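Local coordinates for protein virulence factor (Pectobacterium carotovorum, PDB 2W3Y) that is an S-palmitoylated virulence factor of a bacterial pathogen of Drosophila and binds to lipid vesicles, at residues A[70-81]-A[93-101]. Residues are numbered along the deposited sequence; the frame is centred on the assembly and turned at random.
Sequences FVAVASAAVNKK and IWKEVSNQL
Val78 meets the indole of Trp94 with both its methyls, the beta-branch spreading two carbons over one ring face. From Val78 CB, 4.2 Å from Trp94 CE2, the side chain forks. Val78 CG1, anti to the backbone N (chi1 166°), lies over this face near the ring nitrogen, 3.5 Å from Trp94 NE1, and also touches Ile93 CG2. Val78 CG2 stands 3.9 Å from the centroid of the Trp94 five-membered ring, 12° off its normal, a CH-pi contact, and borders Val97 CG2. The indole continues past Val78 to Ser75, whose OG lies 3.6 Å from Trp94 CH2; serine suits this buried spot, its hydroxyl hydrogen-bonded to Tyr44 OH and Val33 N, while Trp94 NE1 donates to Lys88 O. Segments 70-81 and 93-101, from the successive helices 57-81 and 91-105, run at 131° to each other and pack beside the mixed beta sheet of Evf, Trp94 also touching Ile193 of strand 185-198. Val97 enters as a knob among Ala74, Ala77, Val78 and Lys81; alanine suits two corners, since a lone methyl lets the knob settle in, Ala77 CB 3.9 Å from Val97 CG1. Leu101 sets CD1 3.8 Å from Ala74 CB and CD2 near the Phe70 ring edge. At the exposed end, Lys81 crosses Glu96.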
ATOM      1  N   PHE A  70      -9.180  -5.508   0.310  1.00 20.80           N
ATOM      2  CA  PHE A  70      -8.081  -6.478   0.167  1.00 21.28           C
ATOM      3  C   PHE A  70      -6.894  -6.146   1.086  1.00 21.07           C
ATOM      4  O   PHE A  70      -6.325  -7.039   1.730  1.00 21.17           O
ATOM      5  CB  PHE A  70      -7.628  -6.591  -1.292  1.00 21.64           C
ATOM      6  CG  PHE A  70      -8.364  -7.656  -2.095  1.00 22.79           C
ATOM      7  CD1 PHE A  70      -8.229  -9.009  -1.780  1.00 24.07           C
ATOM      8  CD2 PHE A  70      -9.171  -7.293  -3.180  1.00 23.02           C
ATOM      9  CE1 PHE A  70      -8.895  -9.990  -2.524  1.00 25.96           C
ATOM     10  CE2 PHE A  70      -9.850  -8.255  -3.935  1.00 23.86           C
ATOM     11  CZ  PHE A  70      -9.719  -9.605  -3.612  1.00 24.72           C
ATOM     12  N   VAL A  71      -6.540  -4.862   1.163  1.00 20.22           N
ATOM     13  CA  VAL A  71      -5.477  -4.415   2.077  1.00 20.74           C
ATOM     14  C   VAL A  71      -5.813  -4.732   3.540  1.00 20.18           C
ATOM     15  O   VAL A  71      -4.959  -5.281   4.261  1.00 20.93           O
ATOM     16  CB  VAL A  71      -5.089  -2.883   1.856  1.00 19.96           C
ATOM     17  CG1 VAL A  71      -4.119  -2.384   2.952  1.00 20.82           C
ATOM     18  CG2 VAL A  71      -4.480  -2.684   0.469  1.00 20.57           C
ATOM     19  N   ALA A  72      -7.047  -4.426   3.968  1.00 20.00           N
ATOM     20  CA  ALA A  72      -7.500  -4.724   5.339  1.00 20.58           C
ATOM     21  C   ALA A  72      -7.596  -6.252   5.608  1.00 21.02           C
ATOM     22  O   ALA A  72      -7.245  -6.709   6.700  1.00 20.83           O
ATOM     23  CB  ALA A  72      -8.852  -4.039   5.651  1.00 19.88           C
ATOM     24  N   VAL A  73      -8.043  -7.021   4.608  1.00 21.42           N
ATOM     25  CA  VAL A  73      -8.023  -8.514   4.703  1.00 21.84           C
ATOM     26  C   VAL A  73      -6.598  -9.053   4.931  1.00 21.94           C
ATOM     27  O   VAL A  73      -6.383  -9.877   5.829  1.00 22.12           O
ATOM     28  CB  VAL A  73      -8.711  -9.200   3.476  1.00 22.05           C
ATOM     29  CG1 VAL A  73      -8.383 -10.707   3.394  1.00 23.23           C
ATOM     30  CG2 VAL A  73     -10.199  -9.008   3.549  1.00 22.94           C
ATOM     31  N   ALA A  74      -5.627  -8.571   4.155  1.00 21.92           N
ATOM     32  CA  ALA A  74      -4.244  -9.019   4.319  1.00 21.67           C
ATOM     33  C   ALA A  74      -3.705  -8.638   5.711  1.00 21.85           C
ATOM     34  O   ALA A  74      -3.115  -9.464   6.423  1.00 21.70           O
ATOM     35  CB  ALA A  74      -3.361  -8.473   3.212  1.00 21.26           C
ATOM     36  N   SER A  75      -3.951  -7.393   6.107  1.00 21.12           N
ATOM     37  CA  SER A  75      -3.514  -6.882   7.398  1.00 21.10           C
ATOM     38  C   SER A  75      -4.089  -7.646   8.592  1.00 20.81           C
ATOM     39  O   SER A  75      -3.378  -7.877   9.569  1.00 20.18           O
ATOM     40  CB  SER A  75      -3.844  -5.396   7.542  1.00 19.65           C
ATOM     41  OG  SER A  75      -3.314  -4.926   8.765  1.00 22.92           O
ATOM     42  N   ALA A  76      -5.370  -8.015   8.506  1.00 20.75           N
ATOM     43  CA  ALA A  76      -6.041  -8.776   9.569  1.00 21.55           C
ATOM     44  C   ALA A  76      -5.498 -10.207   9.743  1.00 21.60           C
ATOM     45  O   ALA A  76      -5.321 -10.665  10.886  1.00 21.46           O
ATOM     46  CB  ALA A  76      -7.557  -8.761   9.376  1.00 21.20           C
ATOM     47  N   ALA A  77      -5.192 -10.871   8.624  1.00 22.33           N
ATOM     48  CA  ALA A  77      -4.518 -12.184   8.616  1.00 22.86           C
ATOM     49  C   ALA A  77      -3.141 -12.133   9.286  1.00 23.41           C
ATOM     50  O   ALA A  77      -2.808 -12.989  10.111  1.00 22.95           O
ATOM     51  CB  ALA A  77      -4.390 -12.711   7.181  1.00 23.35           C
ATOM     52  N   VAL A  78      -2.362 -11.107   8.945  1.00 23.14           N
ATOM     53  CA  VAL A  78      -1.042 -10.869   9.529  1.00 23.41           C
ATOM     54  C   VAL A  78      -1.127 -10.660  11.037  1.00 23.57           C
ATOM     55  O   VAL A  78      -0.365 -11.269  11.780  1.00 22.64           O
ATOM     56  CB  VAL A  78      -0.324  -9.640   8.884  1.00 23.45           C
ATOM     57  CG1 VAL A  78       0.879  -9.202   9.748  1.00 23.62           C
ATOM     58  CG2 VAL A  78       0.110  -9.965   7.469  1.00 23.20           C
ATOM     59  N   ASN A  79      -2.045  -9.785  11.458  1.00 24.08           N
ATOM     60  CA  ASN A  79      -2.302  -9.485  12.858  1.00 25.06           C
ATOM     61  C   ASN A  79      -2.608 -10.728  13.706  1.00 25.72           C
ATOM     62  O   ASN A  79      -2.073 -10.893  14.814  1.00 25.60           O
ATOM     63  CB  ASN A  79      -3.469  -8.507  12.970  1.00 25.17           C
ATOM     64  CG  ASN A  79      -3.641  -7.975  14.375  1.00 25.22           C
ATOM     65  OD1 ASN A  79      -2.767  -7.292  14.900  1.00 24.57           O
ATOM     66  ND2 ASN A  79      -4.769  -8.296  14.997  1.00 23.57           N
ATOM     67  N   LYS A  80      -3.472 -11.579  13.165  1.00 26.17           N
ATOM     68  CA  LYS A  80      -3.785 -12.873  13.750  1.00 27.67           C
ATOM     69  C   LYS A  80      -2.591 -13.841  13.691  1.00 27.71           C
ATOM     70  O   LYS A  80      -2.236 -14.454  14.704  1.00 28.27           O
ATOM     71  CB  LYS A  80      -5.013 -13.483  13.053  1.00 27.44           C
ATOM     72  CG  LYS A  80      -5.574 -14.745  13.732  1.00 30.08           C
ATOM     73  CD  LYS A  80      -5.791 -14.547  15.237  1.00 32.86           C
ATOM     74  CE  LYS A  80      -6.221 -15.844  15.910  1.00 34.60           C
ATOM     75  NZ  LYS A  80      -7.614 -16.228  15.529  1.00 35.31           N
ATOM     76  N   LYS A  81      -1.963 -13.956  12.526  1.00 27.86           N
ATOM     77  CA  LYS A  81      -0.878 -14.927  12.321  1.00 28.04           C
ATOM     78  C   LYS A  81       0.389 -14.616  13.117  1.00 27.52           C
ATOM     79  O   LYS A  81       1.072 -15.540  13.552  1.00 27.08           O
ATOM     80  CB  LYS A  81      -0.562 -15.080  10.822  1.00 28.25           C
ATOM     81  CG  LYS A  81       0.528 -16.100  10.452  1.00 29.75           C
ATOM     82  CD  LYS A  81       0.577 -16.315   8.942  1.00 30.29           C
ATOM     83  CE  LYS A  81       1.802 -17.136   8.506  1.00 33.18           C
ATOM     84  NZ  LYS A  81       1.779 -18.507   9.091  1.00 35.20           N
ATOM     85  N   ILE A  93       6.071 -12.171   6.878  1.00 25.91           N
ATOM     86  CA  ILE A  93       4.689 -12.621   7.168  1.00 24.43           C
ATOM     87  C   ILE A  93       3.642 -11.985   6.234  1.00 23.52           C
ATOM     88  O   ILE A  93       2.715 -12.669   5.761  1.00 23.37           O
ATOM     89  CB  ILE A  93       4.328 -12.407   8.652  1.00 25.09           C
ATOM     90  CG1 ILE A  93       5.272 -13.233   9.549  1.00 25.70           C
ATOM     91  CG2 ILE A  93       2.855 -12.743   8.903  1.00 24.97           C
ATOM     92  CD1 ILE A  93       5.206 -12.882  11.023  1.00 28.01           C
ATOM     93  N   TRP A  94       3.795 -10.683   5.975  1.00 23.05           N
ATOM     94  CA  TRP A  94       3.032  -9.974   4.926  1.00 22.58           C
ATOM     95  C   TRP A  94       3.215 -10.609   3.539  1.00 23.51           C
ATOM     96  O   TRP A  94       2.256 -10.763   2.775  1.00 22.84           O
ATOM     97  CB  TRP A  94       3.436  -8.482   4.883  1.00 22.06           C
ATOM     98  CG  TRP A  94       2.964  -7.682   6.081  1.00 20.67           C
ATOM     99  CD1 TRP A  94       3.559  -7.619   7.312  1.00 20.70           C
ATOM    100  CD2 TRP A  94       1.808  -6.830   6.153  1.00 21.00           C
ATOM    101  NE1 TRP A  94       2.836  -6.790   8.146  1.00 22.02           N
ATOM    102  CE2 TRP A  94       1.757  -6.297   7.462  1.00 21.50           C
ATOM    103  CE3 TRP A  94       0.800  -6.480   5.240  1.00 21.24           C
ATOM    104  CZ2 TRP A  94       0.735  -5.421   7.888  1.00 20.46           C
ATOM    105  CZ3 TRP A  94      -0.212  -5.611   5.660  1.00 20.95           C
ATOM    106  CH2 TRP A  94      -0.228  -5.088   6.973  1.00 20.70           C
ATOM    107  N   LYS A  95       4.456 -10.978   3.203  1.00 24.21           N
ATOM    108  CA  LYS A  95       4.713 -11.639   1.925  1.00 26.06           C
ATOM    109  C   LYS A  95       4.030 -13.025   1.819  1.00 25.86           C
ATOM    110  O   LYS A  95       3.435 -13.345   0.784  1.00 26.45           O
ATOM    111  CB  LYS A  95       6.221 -11.721   1.648  1.00 26.05           C
ATOM    112  CG  LYS A  95       6.580 -12.305   0.275  1.00 28.30           C
ATOM    113  CD  LYS A  95       8.091 -12.279   0.032  1.00 28.87           C
ATOM    114  CE  LYS A  95       8.812 -13.339   0.855  1.00 34.00           C
ATOM    115  NZ  LYS A  95      10.312 -13.298   0.672  1.00 38.38           N
ATOM    116  N   GLU A  96       4.105 -13.825   2.883  1.00 26.77           N
ATOM    117  CA  GLU A  96       3.437 -15.149   2.936  1.00 26.96           C
ATOM    118  C   GLU A  96       1.926 -15.042   2.654  1.00 26.61           C
ATOM    119  O   GLU A  96       1.361 -15.838   1.893  1.00 26.92           O
ATOM    120  CB  GLU A  96       3.694 -15.818   4.300  1.00 27.04           C
ATOM    121  CG  GLU A  96       2.996 -17.194   4.551  1.00 29.20           C
ATOM    122  CD  GLU A  96       3.721 -18.389   3.923  1.00 35.34           C
ATOM    123  OE1 GLU A  96       4.688 -18.182   3.138  1.00 38.37           O
ATOM    124  OE2 GLU A  96       3.326 -19.545   4.225  1.00 36.38           O
ATOM    125  N   VAL A  97       1.292 -14.032   3.244  1.00 26.08           N
ATOM    126  CA  VAL A  97      -0.163 -13.834   3.130  1.00 25.27           C
ATOM    127  C   VAL A  97      -0.544 -13.307   1.735  1.00 25.79           C
ATOM    128  O   VAL A  97      -1.526 -13.773   1.134  1.00 25.10           O
ATOM    129  CB  VAL A  97      -0.695 -12.923   4.283  1.00 25.49           C
ATOM    130  CG1 VAL A  97      -2.124 -12.445   4.021  1.00 24.36           C
ATOM    131  CG2 VAL A  97      -0.607 -13.652   5.659  1.00 25.22           C
ATOM    132  N   SER A  98       0.237 -12.349   1.213  1.00 25.51           N
ATOM    133  CA  SER A  98       0.047 -11.855  -0.152  1.00 26.47           C
ATOM    134  C   SER A  98       0.247 -12.932  -1.244  1.00 26.77           C
ATOM    135  O   SER A  98      -0.459 -12.931  -2.241  1.00 26.97           O
ATOM    136  CB  SER A  98       0.958 -10.640  -0.422  1.00 26.34           C
ATOM    137  OG  SER A  98       0.744  -9.618   0.547  1.00 27.25           O
ATOM    138  N   ASN A  99       1.208 -13.837  -1.055  1.00 27.89           N
ATOM    139  CA  ASN A  99       1.440 -14.955  -1.987  1.00 29.20           C
ATOM    140  C   ASN A  99       0.255 -15.936  -2.059  1.00 29.49           C
ATOM    141  O   ASN A  99       0.212 -16.802  -2.922  1.00 30.19           O
ATOM    142  CB  ASN A  99       2.716 -15.722  -1.614  1.00 29.40           C
ATOM    143  CG  ASN A  99       3.994 -14.986  -2.023  1.00 30.39           C
ATOM    144  OD1 ASN A  99       3.998 -14.150  -2.936  1.00 29.65           O
ATOM    145  ND2 ASN A  99       5.093 -15.321  -1.359  1.00 31.12           N
ATOM    146  N   GLN A 100      -0.699 -15.785  -1.147  1.00 30.17           N
ATOM    147  CA  GLN A 100      -1.932 -16.558  -1.170  1.00 30.69           C
ATOM    148  C   GLN A 100      -3.035 -15.818  -1.923  1.00 30.73           C
ATOM    149  O   GLN A 100      -3.772 -16.435  -2.707  1.00 30.96           O
ATOM    150  CB  GLN A 100      -2.369 -16.920   0.248  1.00 31.11           C
ATOM    151  CG  GLN A 100      -1.410 -17.847   0.975  1.00 33.88           C
ATOM    152  CD  GLN A 100      -1.199 -19.178   0.255  1.00 37.13           C
ATOM    153  OE1 GLN A 100      -0.074 -19.526  -0.101  1.00 38.78           O
ATOM    154  NE2 GLN A 100      -2.282 -19.924   0.041  1.00 38.50           N
ATOM    155  N   LEU A 101      -3.111 -14.495  -1.725  1.00 29.81           N
ATOM    156  CA  LEU A 101      -4.093 -13.629  -2.400  1.00 29.32           C
ATOM    157  C   LEU A 101      -3.856 -13.458  -3.904  1.00 29.30           C
ATOM    158  O   LEU A 101      -4.806 -13.474  -4.695  1.00 29.13           O
ATOM    159  CB  LEU A 101      -4.136 -12.219  -1.740  1.00 29.09           C
ATOM    160  CG  LEU A 101      -4.661 -12.125  -0.305  1.00 28.68           C
ATOM    161  CD1 LEU A 101      -4.457 -10.729   0.306  1.00 28.71           C
ATOM    162  CD2 LEU A 101      -6.128 -12.572  -0.182  1.00 26.76           C
TER